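Local structure of rhamnosidase B (Bacillus sp., 2OKX) at residues A[239-244]-A[306-311]. The protein hydrolyses terminal alpha-L-rhamnose residues from its substrates as a glycoside hydrolase of family 78, probably with inversion of the anomeric configuration. Residues are numbered along the deposited sequence; the frame is centred on the assembly and turned at random.
Sequences PVSYCG and TSSDHG
The ring of Tyr-242 reaches diagonally over strand 307-309 to Asp-309, where CE1 packs 3.4 Å from the aspartate CB. CG sits between its own backbone N and carbonyl carbon (chi1 45°), the ring lies beside the partner strand, and Ser-307 O sits above the centre of one face. The hydroxyl OH donates to Asp-309 OD2 at 2.6 Å, taking the anti lone pair, with ring and carboxylate planes 54° apart. The other carboxylate oxygen, OD1, accepts from Gly-311 N in an Asx turn and forms a salt bridge with Arg-267, so the acid is gripped through both oxygens. A phenylalanine in place of Tyr-242 would probably leave OD2 without this donor, the carboxylate then being held mainly through OD1.

Backbone bonds join the strands: Asp-309 N to Val-240 O at 2.8 Å, and Tyr-242 and Ser-307 through reciprocal N-to-O bonds; the bond from Val-240 N to Asp-309 O is weak. Beyond them, Thr-306 OG1 accepts from Gly-244 N at 3.2 Å and is also hydrogen-bonded to Asp-304. At the other end Pro-239 CG lies over the centre of the His-310 ring, 3.5 Å from its centroid, a CH-pi contact.

Tyr-242 and Asp-309 both pack on Leu-225 of helix 225-229. This is an antiparallel strand pair with a cross-strand diagonal tyrosine–aspartate bond, joining strands 240-252 and 297-309 in a beta-sheet of the family's D2 domain.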
loop_
_atom_site.group_PDB
_atom_site.type_symbol
_atom_site.label_atom_id
_atom_site.label_comp_id
_atom_site.label_asym_id
_atom_site.label_seq_id
_atom_site.Cartn_x
_atom_site.Cartn_y
_atom_site.Cartn_z
ATOM N N PRO A 239 14.125 2.044 -8.691
ATOM C CA PRO A 239 13.717 2.239 -10.080
ATOM C C PRO A 239 14.907 1.968 -10.999
ATOM O O PRO A 239 16.047 2.259 -10.640
ATOM C CB PRO A 239 13.325 3.714 -10.123
ATOM C CG PRO A 239 12.883 4.001 -8.727
ATOM C CD PRO A 239 13.898 3.262 -7.895
ATOM N N VAL A 240 14.649 1.388 -12.163
ATOM C CA VAL A 240 15.716 1.161 -13.132
ATOM C C VAL A 240 15.198 1.724 -14.440
ATOM O O VAL A 240 13.992 1.887 -14.618
ATOM C CB VAL A 240 16.047 -0.344 -13.347
ATOM C CG1 VAL A 240 16.451 -0.986 -12.038
ATOM C CG2 VAL A 240 14.862 -1.066 -13.968
ATOM N N SER A 241 16.107 2.053 -15.346
ATOM C CA SER A 241 15.703 2.556 -16.648
ATOM C C SER A 241 16.360 1.658 -17.680
ATOM O O SER A 241 17.465 1.159 -17.465
ATOM C CB SER A 241 16.159 4.001 -16.842
ATOM O OG SER A 241 15.467 4.876 -15.967
ATOM N N TYR A 242 15.662 1.416 -18.779
ATOM C CA TYR A 242 16.208 0.590 -19.840
ATOM C C TYR A 242 15.858 1.181 -21.185
ATOM O O TYR A 242 14.879 1.914 -21.325
ATOM C CB TYR A 242 15.700 -0.861 -19.751
ATOM C CG TYR A 242 14.219 -1.016 -19.483
ATOM C CD1 TYR A 242 13.755 -1.367 -18.212
ATOM C CD2 TYR A 242 13.280 -0.806 -20.494
ATOM C CE1 TYR A 242 12.388 -1.504 -17.954
ATOM C CE2 TYR A 242 11.914 -0.940 -20.245
ATOM C CZ TYR A 242 11.477 -1.287 -18.971
ATOM O OH TYR A 242 10.126 -1.408 -18.720
ATOM N N CYS A 243 16.682 0.861 -22.175
ATOM C CA CYS A 243 16.500 1.348 -23.528
ATOM C C CYS A 243 16.341 0.139 -24.443
ATOM O O CYS A 243 17.177 -0.759 -24.438
ATOM C CB CYS A 243 17.726 2.160 -23.947
ATOM S SG CYS A 243 17.659 2.800 -25.625
ATOM N N GLY A 244 15.266 0.113 -25.220
ATOM C CA GLY A 244 15.046 -1.008 -26.111
ATOM C C GLY A 244 13.627 -1.082 -26.630
ATOM O O GLY A 244 12.837 -0.151 -26.450
ATOM N N THR A 306 11.620 2.202 -24.095
ATOM C CA THR A 306 12.666 2.961 -23.409
ATOM C C THR A 306 12.023 3.845 -22.347
ATOM O O THR A 306 11.223 4.724 -22.668
ATOM C CB THR A 306 13.437 3.844 -24.399
ATOM O OG1 THR A 306 14.045 3.012 -25.395
ATOM C CG2 THR A 306 14.518 4.642 -23.681
ATOM N N SER A 307 12.380 3.614 -21.087
ATOM C CA SER A 307 11.787 4.378 -19.997
ATOM C C SER A 307 12.303 3.958 -18.631
ATOM O O SER A 307 13.197 3.124 -18.505
ATOM C CB SER A 307 10.278 4.155 -19.999
ATOM O OG SER A 307 10.004 2.773 -19.796
ATOM N N SER A 308 11.706 4.552 -17.606
ATOM C CA SER A 308 12.016 4.228 -16.225
ATOM C C SER A 308 10.922 3.239 -15.838
ATOM O O SER A 308 9.768 3.419 -16.215
ATOM C CB SER A 308 11.918 5.476 -15.343
ATOM O OG SER A 308 12.192 5.148 -13.992
ATOM N N ASP A 309 11.278 2.199 -15.097
ATOM C CA ASP A 309 10.303 1.194 -14.689
ATOM C C ASP A 309 10.574 0.807 -13.240
ATOM O O ASP A 309 11.593 0.184 -12.938
ATOM C CB ASP A 309 10.425 -0.046 -15.590
ATOM C CG ASP A 309 9.221 -0.975 -15.487
ATOM O OD1 ASP A 309 8.502 -0.925 -14.469
ATOM O OD2 ASP A 309 9.000 -1.771 -16.424
ATOM N N HIS A 310 9.670 1.172 -12.339
ATOM C CA HIS A 310 9.860 0.842 -10.930
ATOM C C HIS A 310 9.489 -0.618 -10.689
ATOM O O HIS A 310 9.942 -1.243 -9.728
ATOM C CB HIS A 310 8.988 1.742 -10.048
ATOM C CG HIS A 310 9.595 2.050 -8.715
ATOM N ND1 HIS A 310 10.455 1.187 -8.068
ATOM C CD2 HIS A 310 9.464 3.126 -7.904
ATOM C CE1 HIS A 310 10.828 1.719 -6.918
ATOM N NE2 HIS A 310 10.241 2.896 -6.794
ATOM N N GLY A 311 8.661 -1.160 -11.573
ATOM C CA GLY A 311 8.235 -2.537 -11.428
ATOM C C GLY A 311 6.743 -2.657 -11.672
ATOM O O GLY A 311 6.028 -1.652 -11.722
#